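Local coordinates for protein DyP (PDB 3VXJ) that binds heme b and, as a dye-decolorizing peroxidase, probably uses it to oxidise dyes and phenolic compounds with peroxide, at residues Gln12-Val17 / Leu355-Gln360; Glu24-Phe29 / Ser330-Gly335; Gly366-Gln371 / Gly425-Leu430. All coordinates share one frame; numbering follows the deposited sequence.

The three contacts converge on one antiparallel sheet, strands 328-334, 353-360, 216-225 and 420-430, and illustrate how a heme pocket is tied to the body of a protein. Contacts 1 and 2 have centres about 12 Å apart and meet on adjacent strands, where L355 N lies 2.8 Å from I332 O in a probable hydrogen bond. Contact 1 is about 11 Å from contact 3, centre to centre, and precedes it in the chain: Q360 OE1 probably accepts from F367 N at 2.9 Å. Contacts 2 and 3, about 16 Å apart between centres, meet where F28 CE1 approaches F428 CZ at 3.7 Å. Contacts 1 and 3 both border the heme, whereas in contact 2 the S330 side chain stays about 11 Å away.

Contact 1. Residues Gln12-Val17 / Leu355-Gln360; sequences QGDILV and LFVEYQ. With HEM (protoporphyrin IX containing Fe), chain B.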
# COMPACT_ATOMS: atom_id res chain seq x y z
N GLN A 12 5.86 15.94 -3.97
CA GLN A 12 4.83 15.27 -4.76
C GLN A 12 3.69 14.78 -3.86
O GLN A 12 3.92 14.10 -2.85
CB GLN A 12 5.43 14.16 -5.62
CG GLN A 12 6.39 14.68 -6.70
CD GLN A 12 6.60 13.67 -7.81
OE1 GLN A 12 5.65 13.29 -8.49
NE2 GLN A 12 7.84 13.22 -7.99
N GLY A 13 2.46 15.16 -4.21
CA GLY A 13 1.35 15.08 -3.28
C GLY A 13 0.94 13.69 -2.83
O GLY A 13 0.45 13.52 -1.71
N ASP A 14 1.11 12.69 -3.69
CA ASP A 14 0.69 11.33 -3.30
C ASP A 14 1.49 10.78 -2.12
O ASP A 14 1.00 9.93 -1.39
CB ASP A 14 0.74 10.37 -4.49
CG ASP A 14 -0.10 9.13 -4.27
OD1 ASP A 14 -1.26 9.27 -3.83
OD2 ASP A 14 0.41 8.01 -4.51
N ILE A 15 2.72 11.28 -1.94
CA ILE A 15 3.60 10.81 -0.88
C ILE A 15 3.05 11.16 0.51
O ILE A 15 3.00 10.32 1.40
CB ILE A 15 5.01 11.41 -1.00
CG1 ILE A 15 5.65 11.02 -2.33
CG2 ILE A 15 5.88 10.94 0.16
CD1 ILE A 15 6.88 11.85 -2.66
N LEU A 16 2.64 12.42 0.67
CA LEU A 16 2.35 12.98 1.99
C LEU A 16 0.86 13.03 2.30
O LEU A 16 0.44 12.81 3.43
CB LEU A 16 2.98 14.38 2.12
CG LEU A 16 2.82 15.20 3.40
CD1 LEU A 16 3.43 14.47 4.58
CD2 LEU A 16 3.46 16.58 3.24
N VAL A 17 0.06 13.33 1.28
CA VAL A 17 -1.37 13.58 1.45
C VAL A 17 -2.19 12.42 0.87
O VAL A 17 -3.18 12.00 1.47
CB VAL A 17 -1.77 14.93 0.81
CG1 VAL A 17 -3.25 15.22 1.02
CG2 VAL A 17 -0.93 16.07 1.39
N LEU A 355 -3.85 -2.34 -6.70
CA LEU A 355 -2.64 -1.65 -7.11
C LEU A 355 -2.08 -0.98 -5.87
O LEU A 355 -2.55 0.08 -5.45
CB LEU A 355 -2.93 -0.65 -8.24
CG LEU A 355 -3.65 -1.27 -9.44
CD1 LEU A 355 -3.93 -0.25 -10.53
CD2 LEU A 355 -2.88 -2.45 -10.01
N PHE A 356 -1.10 -1.66 -5.26
CA PHE A 356 -0.60 -1.32 -3.94
C PHE A 356 0.58 -0.36 -4.06
O PHE A 356 1.50 -0.56 -4.87
CB PHE A 356 -0.22 -2.61 -3.22
CG PHE A 356 0.46 -2.41 -1.90
CD1 PHE A 356 -0.27 -2.36 -0.72
CD2 PHE A 356 1.85 -2.32 -1.84
CE1 PHE A 356 0.36 -2.17 0.50
CE2 PHE A 356 2.49 -2.16 -0.62
CZ PHE A 356 1.75 -2.09 0.55
N VAL A 357 0.54 0.69 -3.23
CA VAL A 357 1.54 1.76 -3.26
C VAL A 357 1.91 2.09 -1.82
O VAL A 357 1.03 2.44 -1.02
CB VAL A 357 0.94 3.02 -3.90
CG1 VAL A 357 1.88 4.19 -3.80
CG2 VAL A 357 0.58 2.75 -5.37
N GLU A 358 3.20 1.97 -1.50
CA GLU A 358 3.67 2.30 -0.16
C GLU A 358 4.94 3.13 -0.25
O GLU A 358 5.87 2.75 -0.97
CB GLU A 358 3.93 1.02 0.64
CG GLU A 358 4.17 1.25 2.13
CD GLU A 358 4.08 -0.02 2.96
OE1 GLU A 358 4.33 -1.11 2.43
OE2 GLU A 358 3.74 0.08 4.17
N TYR A 359 4.95 4.24 0.49
CA TYR A 359 6.05 5.20 0.48
C TYR A 359 6.80 5.21 1.81
O TYR A 359 6.19 5.21 2.89
CB TYR A 359 5.55 6.62 0.26
CG TYR A 359 4.88 6.87 -1.07
CD1 TYR A 359 5.61 6.98 -2.25
CD2 TYR A 359 3.49 7.00 -1.15
CE1 TYR A 359 5.00 7.23 -3.46
CE2 TYR A 359 2.85 7.26 -2.37
CZ TYR A 359 3.62 7.36 -3.52
OH TYR A 359 3.01 7.60 -4.74
N GLN A 360 8.12 5.28 1.71
CA GLN A 360 9.01 5.34 2.88
C GLN A 360 10.37 5.84 2.40
O GLN A 360 10.69 5.73 1.22
CB GLN A 360 9.17 3.96 3.52
CG GLN A 360 9.67 2.87 2.55
CD GLN A 360 8.53 2.20 1.80
OE1 GLN A 360 7.69 1.53 2.39
NE2 GLN A 360 8.51 2.36 0.47
CHA HEM B . -3.79 -1.89 6.59
CHB HEM B . -5.76 -4.51 3.03
CHC HEM B . -1.37 -5.57 1.32
CHD HEM B . 0.63 -2.93 4.85
C1A HEM B . -4.71 -2.53 5.80
C2A HEM B . -6.14 -2.54 6.01
C3A HEM B . -6.68 -3.28 5.02
C4A HEM B . -5.61 -3.72 4.15
CMA HEM B . -8.17 -3.59 4.80
CAA HEM B . -6.86 -1.88 7.20
CBA HEM B . -7.25 -0.42 7.00
CGA HEM B . -6.09 0.55 7.03
O1A HEM B . -5.50 0.79 8.10
O2A HEM B . -5.77 1.11 5.95
C1B HEM B . -4.75 -5.01 2.24
C2B HEM B . -4.92 -5.84 1.07
C3B HEM B . -3.70 -6.13 0.59
C4B HEM B . -2.73 -5.48 1.45
CMB HEM B . -6.30 -6.29 0.53
CAB HEM B . -3.33 -6.97 -0.65
CBB HEM B . -4.17 -7.13 -1.68
C1C HEM B . -0.45 -4.99 2.15
C2C HEM B . 0.99 -5.12 2.06
C3C HEM B . 1.55 -4.41 3.05
C4C HEM B . 0.47 -3.79 3.79
CMC HEM B . 1.71 -5.96 0.98
CAC HEM B . 3.05 -4.20 3.39
CBC HEM B . 3.94 -5.20 3.26
C1D HEM B . -0.38 -2.37 5.58
C2D HEM B . -0.16 -1.39 6.62
C3D HEM B . -1.52 -1.08 7.17
C4D HEM B . -2.44 -1.89 6.41
CMD HEM B . 1.16 -0.78 7.12
CAD HEM B . -1.79 -0.10 8.32
CBD HEM B . -1.53 -0.85 9.62
CGD HEM B . -1.73 0.04 10.82
O1D HEM B . -2.48 -0.38 11.74
O2D HEM B . -1.15 1.14 10.87
NA HEM B . -4.42 -3.28 4.68
NB HEM B . -3.39 -4.84 2.47
NC HEM B . -0.73 -4.19 3.24
ND HEM B . -1.74 -2.62 5.45
FE HEM B . -2.57 -3.79 4.00
O HOH W 1 -2.72 -2.15 2.88
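The short helix 13-16, near the start of the N-terminal alpha+beta domain, packs on strand 353-360 of the second ferredoxin-like sheet, and the contact turns on D14 and Y359. Y359 OH donates to D14 OD2 at 2.6 Å, reaching the carboxylate on its anti side and lying 16° out of its plane. The acid stands at the edge of the phenol ring, with the two planes nearly perpendicular (83°). With CG anti to the backbone N (chi1 -160°), the D14 carboxylate is brought alongside the hydroxyl; its other oxygen, OD1, is held by M19 N and by a group on strand 328-334, so both oxygens are engaged and the carboxylate has little freedom to turn. Over one face of the same ring comes I15, its CA 4.0 Å from the centroid in a CH-pi contact. L430 and M218 of the same sheet also touch Y359, which is buried beneath the helix. Alternation along the strand sends F356 and E358 to the opposite face, into the heme pocket. There E358 OE1 comes within 3.5 Å of HEM CAC. F356 lies on the same side of the porphyrin as the iron-bound water 1, and its CE1 is 3.4 Å from HEM C1C.

Contact 2. Residues Glu24-Phe29 / Ser330-Gly335; sequences ERFVFF and SSIPYG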
# COMPACT_ATOMS: atom_id res chain seq x y z
N GLU A 24 -7.46 5.82 -10.80
CA GLU A 24 -6.03 6.09 -10.90
C GLU A 24 -5.42 5.22 -11.98
O GLU A 24 -5.85 4.07 -12.15
CB GLU A 24 -5.34 5.84 -9.55
CG GLU A 24 -3.90 6.34 -9.47
CD GLU A 24 -3.28 6.10 -8.11
OE1 GLU A 24 -3.92 5.47 -7.24
OE2 GLU A 24 -2.12 6.52 -7.91
N ARG A 25 -4.45 5.76 -12.70
CA ARG A 25 -3.73 5.02 -13.73
C ARG A 25 -2.23 5.14 -13.50
O ARG A 25 -1.71 6.22 -13.21
CB ARG A 25 -4.07 5.53 -15.12
CG ARG A 25 -3.41 4.75 -16.26
CD ARG A 25 -3.96 5.14 -17.61
NE ARG A 25 -5.35 4.75 -17.74
CZ ARG A 25 -6.17 5.19 -18.69
NH1 ARG A 25 -5.73 6.05 -19.61
NH2 ARG A 25 -7.43 4.77 -18.72
N PHE A 26 -1.55 4.00 -13.62
CA PHE A 26 -0.11 3.94 -13.51
C PHE A 26 0.42 3.68 -14.91
O PHE A 26 0.16 2.62 -15.49
CB PHE A 26 0.29 2.83 -12.55
CG PHE A 26 -0.21 3.01 -11.14
CD1 PHE A 26 0.62 3.57 -10.17
CD2 PHE A 26 -1.52 2.65 -10.78
CE1 PHE A 26 0.16 3.76 -8.87
CE2 PHE A 26 -1.98 2.85 -9.48
CZ PHE A 26 -1.14 3.40 -8.53
N VAL A 27 1.10 4.67 -15.48
CA VAL A 27 1.64 4.56 -16.84
C VAL A 27 3.13 4.28 -16.72
O VAL A 27 3.92 5.17 -16.36
CB VAL A 27 1.40 5.85 -17.67
CG1 VAL A 27 1.94 5.68 -19.07
CG2 VAL A 27 -0.09 6.22 -17.72
N PHE A 28 3.50 3.03 -16.97
CA PHE A 28 4.88 2.59 -16.88
C PHE A 28 5.56 2.82 -18.22
O PHE A 28 5.00 2.52 -19.26
CB PHE A 28 4.95 1.11 -16.47
CG PHE A 28 4.31 0.84 -15.13
CD1 PHE A 28 5.03 1.02 -13.95
CD2 PHE A 28 2.98 0.46 -15.06
CE1 PHE A 28 4.42 0.79 -12.72
CE2 PHE A 28 2.37 0.23 -13.83
CZ PHE A 28 3.09 0.40 -12.66
N PHE A 29 6.77 3.36 -18.18
CA PHE A 29 7.44 3.75 -19.41
C PHE A 29 8.93 3.43 -19.42
O PHE A 29 9.55 3.20 -18.36
CB PHE A 29 7.20 5.25 -19.71
CG PHE A 29 7.85 6.18 -18.72
CD1 PHE A 29 9.15 6.66 -18.95
CD2 PHE A 29 7.19 6.56 -17.56
CE1 PHE A 29 9.76 7.50 -18.04
CE2 PHE A 29 7.80 7.41 -16.65
CZ PHE A 29 9.09 7.87 -16.88
N SER A 330 -0.96 4.44 -0.50
CA SER A 330 -1.91 5.09 -1.42
C SER A 330 -2.40 4.11 -2.48
O SER A 330 -2.29 4.36 -3.69
CB SER A 330 -1.27 6.32 -2.07
OG SER A 330 -2.27 7.16 -2.62
N SER A 331 -2.91 2.98 -2.01
CA SER A 331 -3.33 1.91 -2.89
C SER A 331 -4.72 2.16 -3.46
O SER A 331 -5.52 2.91 -2.89
CB SER A 331 -3.35 0.60 -2.12
OG SER A 331 -2.07 0.37 -1.52
N ILE A 332 -5.02 1.51 -4.58
CA ILE A 332 -6.35 1.59 -5.17
C ILE A 332 -6.76 0.21 -5.70
O ILE A 332 -5.95 -0.49 -6.31
CB ILE A 332 -6.42 2.68 -6.28
CG1 ILE A 332 -7.88 2.96 -6.68
CG2 ILE A 332 -5.56 2.32 -7.49
CD1 ILE A 332 -8.08 4.17 -7.57
N PRO A 333 -8.02 -0.19 -5.48
CA PRO A 333 -8.48 -1.45 -6.07
C PRO A 333 -8.54 -1.38 -7.59
O PRO A 333 -8.59 -0.27 -8.15
CB PRO A 333 -9.91 -1.61 -5.51
CG PRO A 333 -9.90 -0.79 -4.25
CD PRO A 333 -9.06 0.40 -4.60
N TYR A 334 -8.57 -2.53 -8.26
CA TYR A 334 -8.85 -2.56 -9.69
C TYR A 334 -9.76 -3.73 -10.01
O TYR A 334 -9.81 -4.72 -9.27
CB TYR A 334 -7.57 -2.62 -10.54
CG TYR A 334 -6.93 -3.99 -10.64
CD1 TYR A 334 -7.33 -4.88 -11.64
CD2 TYR A 334 -5.92 -4.38 -9.76
CE1 TYR A 334 -6.75 -6.16 -11.74
CE2 TYR A 334 -5.34 -5.65 -9.86
CZ TYR A 334 -5.76 -6.52 -10.85
OH TYR A 334 -5.15 -7.76 -10.91
N GLY A 335 -10.44 -3.61 -11.14
CA GLY A 335 -11.22 -4.70 -11.68
C GLY A 335 -12.68 -4.62 -11.31
O GLY A 335 -13.07 -3.81 -10.48
O HOH W 2 -4.44 6.40 -4.56
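S330 OG is gripped by two groups: water 2, which donates to it across 3.0 Å, and D14 OD1 of helix 13-16, its hydrogen-bond partner. The same water reaches across to E24 OE1 at 2.9 Å, making a polar bridge between strands 23-31 and 328-334, although more acceptors surround it than it has protons to give. The glutamate chain is stretched out, with CG anti to the backbone N (chi1 -169°), which carries the carboxylate past I332 to the water. Along this path the isoleucine lies against it with both branches. I332 CG2 touches E24 OE1 at 3.6 Å, while the CD1 tip of I332 rests 3.8 Å from E24 CB, nearer the backbone. The same CG2 methyl also meets F26, approaching the ring at its edge, close to its plane, 4.1 Å from CE2. F26 in turn packs against F220, L355 and V357 of the second sheet. Here two four-stranded antiparallel sheets, each with strand order 2-3-1-4, bring side chains together face to face, as is characteristic of the paired ferredoxin-like halves of the DyP-type peroxidase fold.

Contact 3. Residues Gly366-Gln371 / Gly425-Leu430; sequences GFRFQQ and GEYFFL. With HEM (protoporphyrin IX containing Fe), chain B.
F367, in the first turn of helix 367-375, reaches Y427 of strand 420-430 with one side of its ring and the heme with the other. From CB the side chain leaves with CG anti to the backbone N (chi1 167°), which swings the ring off the helix toward the sheet. On the heme side CD1 lies 3.6 Å from HEM CBC, the outer carbon of a vinyl group, and CE1 follows at 3.9 Å from that same carbon. On the far side of the ring CD2 meets Y427 CE1 at 4.1 Å. Next to it CE2 touches the phenol oxygen, Y427 OH, at 3.8 Å, and this oxygen lies in the plane of the phenylalanine ring. Y427 is likewise met at its edge, so the two rings join rim to rim while the side chains cross at about a right angle. The phenol oxygen has a polar mate elsewhere: D97 OD2 is hydrogen-bonded to Y427 OH and also salt-bridged to R368 NE, which ties the helix and the strand to one carboxylate. A leucine in place of F367 would probably leave both the vinyl group and the Y427 rim poorly packed, opening a gap between them. One turn further along the helix, Q370 OE1 approaches HEM CAC at 3.4 Å, and Q371 OE1 is 3.7 Å from HEM CBC, so three residues of the helix touch this vinyl group. The F367 ring thus sits between the heme edge and strand 420-430, with A219 and R221 of strand 216-225, F356 and E358 of strand 353-360, and L101 of helix 98-101 packed around it.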
# COMPACT_ATOMS: atom_id res chain seq x y z
N GLY A 366 10.29 -0.10 5.63
CA GLY A 366 8.85 0.10 5.47
C GLY A 366 8.23 -1.14 4.90
O GLY A 366 8.18 -2.17 5.57
N PHE A 367 7.82 -1.07 3.64
CA PHE A 367 7.28 -2.21 2.91
C PHE A 367 8.02 -3.52 3.17
O PHE A 367 7.41 -4.53 3.49
CB PHE A 367 7.31 -1.91 1.41
CG PHE A 367 7.08 -3.13 0.56
CD1 PHE A 367 5.82 -3.76 0.54
CD2 PHE A 367 8.13 -3.72 -0.15
CE1 PHE A 367 5.62 -4.92 -0.21
CE2 PHE A 367 7.92 -4.86 -0.91
CZ PHE A 367 6.68 -5.48 -0.93
N ARG A 368 9.34 -3.50 2.99
CA ARG A 368 10.09 -4.74 3.00
C ARG A 368 10.16 -5.36 4.40
O ARG A 368 10.14 -6.58 4.55
CB ARG A 368 11.47 -4.51 2.42
CG ARG A 368 12.20 -5.76 2.04
CD ARG A 368 13.46 -5.37 1.28
NE ARG A 368 14.17 -6.52 0.74
CZ ARG A 368 15.02 -7.27 1.42
NH1 ARG A 368 15.30 -7.01 2.69
NH2 ARG A 368 15.61 -8.30 0.82
N PHE A 369 10.27 -4.50 5.41
CA PHE A 369 10.30 -4.93 6.81
C PHE A 369 8.95 -5.52 7.22
O PHE A 369 8.89 -6.57 7.87
CB PHE A 369 10.65 -3.75 7.71
CG PHE A 369 11.35 -4.13 8.98
CD1 PHE A 369 12.74 -4.20 9.02
CD2 PHE A 369 10.63 -4.38 10.14
CE1 PHE A 369 13.40 -4.53 10.19
CE2 PHE A 369 11.30 -4.73 11.32
CZ PHE A 369 12.68 -4.79 11.34
N GLN A 370 7.88 -4.84 6.84
CA GLN A 370 6.52 -5.31 7.08
C GLN A 370 6.26 -6.66 6.42
O GLN A 370 5.62 -7.53 7.01
CB GLN A 370 5.52 -4.26 6.60
CG GLN A 370 5.61 -2.98 7.39
CD GLN A 370 4.98 -1.81 6.68
OE1 GLN A 370 4.18 -1.98 5.75
NE2 GLN A 370 5.33 -0.61 7.11
N GLN A 371 6.80 -6.84 5.22
CA GLN A 371 6.61 -8.08 4.47
C GLN A 371 7.45 -9.24 5.01
O GLN A 371 6.93 -10.32 5.33
CB GLN A 371 6.94 -7.86 2.99
CG GLN A 371 6.65 -9.09 2.12
CD GLN A 371 5.16 -9.41 2.05
OE1 GLN A 371 4.36 -8.56 1.65
NE2 GLN A 371 4.78 -10.60 2.49
N GLY A 425 5.83 -5.85 -9.76
CA GLY A 425 6.02 -4.68 -8.94
C GLY A 425 7.37 -4.06 -9.24
O GLY A 425 8.18 -4.64 -9.97
N GLU A 426 7.60 -2.89 -8.67
CA GLU A 426 8.87 -2.21 -8.85
C GLU A 426 9.13 -1.25 -7.70
O GLU A 426 8.20 -0.84 -6.99
CB GLU A 426 8.92 -1.50 -10.22
CG GLU A 426 10.30 -0.95 -10.63
CD GLU A 426 11.39 -2.00 -10.54
OE1 GLU A 426 11.71 -2.63 -11.58
OE2 GLU A 426 11.92 -2.21 -9.43
N TYR A 427 10.40 -0.91 -7.52
CA TYR A 427 10.82 0.10 -6.58
C TYR A 427 11.16 1.37 -7.35
O TYR A 427 12.00 1.35 -8.26
CB TYR A 427 12.06 -0.39 -5.81
CG TYR A 427 11.87 -1.61 -4.94
CD1 TYR A 427 10.74 -1.76 -4.13
CD2 TYR A 427 12.84 -2.61 -4.90
CE1 TYR A 427 10.57 -2.88 -3.31
CE2 TYR A 427 12.69 -3.73 -4.08
CZ TYR A 427 11.55 -3.85 -3.29
OH TYR A 427 11.39 -4.95 -2.49
N PHE A 428 10.48 2.47 -6.99
CA PHE A 428 10.64 3.76 -7.65
C PHE A 428 11.12 4.81 -6.67
O PHE A 428 10.87 4.72 -5.47
CB PHE A 428 9.31 4.26 -8.27
CG PHE A 428 8.76 3.36 -9.32
CD1 PHE A 428 9.30 3.37 -10.61
CD2 PHE A 428 7.71 2.50 -9.04
CE1 PHE A 428 8.79 2.53 -11.60
CE2 PHE A 428 7.19 1.67 -10.03
CZ PHE A 428 7.72 1.69 -11.30
N PHE A 429 11.80 5.83 -7.19
CA PHE A 429 12.08 7.02 -6.41
C PHE A 429 11.30 8.20 -6.99
O PHE A 429 11.40 8.48 -8.19
CB PHE A 429 13.58 7.33 -6.38
CG PHE A 429 13.92 8.56 -5.59
CD1 PHE A 429 13.81 8.56 -4.21
CD2 PHE A 429 14.28 9.74 -6.24
CE1 PHE A 429 14.10 9.70 -3.46
CE2 PHE A 429 14.59 10.89 -5.50
CZ PHE A 429 14.48 10.88 -4.12
N LEU A 430 10.54 8.88 -6.13
CA LEU A 430 9.82 10.09 -6.52
C LEU A 430 10.59 11.30 -6.00
O LEU A 430 10.59 11.55 -4.80
CB LEU A 430 8.40 10.10 -5.95
CG LEU A 430 7.34 9.28 -6.68
CD1 LEU A 430 7.58 7.78 -6.52
CD2 LEU A 430 5.97 9.66 -6.18
CHA HEM B . -3.79 -1.89 6.59
CHB HEM B . -5.76 -4.51 3.03
CHC HEM B . -1.37 -5.57 1.32
CHD HEM B . 0.63 -2.93 4.85
C1A HEM B . -4.71 -2.53 5.80
C2A HEM B . -6.14 -2.54 6.01
C3A HEM B . -6.68 -3.28 5.02
C4A HEM B . -5.61 -3.72 4.15
CMA HEM B . -8.17 -3.59 4.80
CAA HEM B . -6.86 -1.88 7.20
CBA HEM B . -7.25 -0.42 7.00
CGA HEM B . -6.09 0.55 7.03
O1A HEM B . -5.50 0.79 8.10
O2A HEM B . -5.77 1.11 5.95
C1B HEM B . -4.75 -5.01 2.24
C2B HEM B . -4.92 -5.84 1.07
C3B HEM B . -3.70 -6.13 0.59
C4B HEM B . -2.73 -5.48 1.45
CMB HEM B . -6.30 -6.29 0.53
CAB HEM B . -3.33 -6.97 -0.65
CBB HEM B . -4.17 -7.13 -1.68
C1C HEM B . -0.45 -4.99 2.15
C2C HEM B . 0.99 -5.12 2.06
C3C HEM B . 1.55 -4.41 3.05
C4C HEM B . 0.47 -3.79 3.79
CMC HEM B . 1.71 -5.96 0.98
CAC HEM B . 3.05 -4.20 3.39
CBC HEM B . 3.94 -5.20 3.26
C1D HEM B . -0.38 -2.37 5.58
C2D HEM B . -0.16 -1.39 6.62
C3D HEM B . -1.52 -1.08 7.17
C4D HEM B . -2.44 -1.89 6.41
CMD HEM B . 1.16 -0.78 7.12
CAD HEM B . -1.79 -0.10 8.32
CBD HEM B . -1.53 -0.85 9.62
CGD HEM B . -1.73 0.04 10.82
O1D HEM B . -2.48 -0.38 11.74
O2D HEM B . -1.15 1.14 10.87
NA HEM B . -4.42 -3.28 4.68
NB HEM B . -3.39 -4.84 2.47
NC HEM B . -0.73 -4.19 3.24
ND HEM B . -1.74 -2.62 5.45
FE HEM B . -2.57 -3.79 4.00
O HOH W 1 -2.72 -2.15 2.88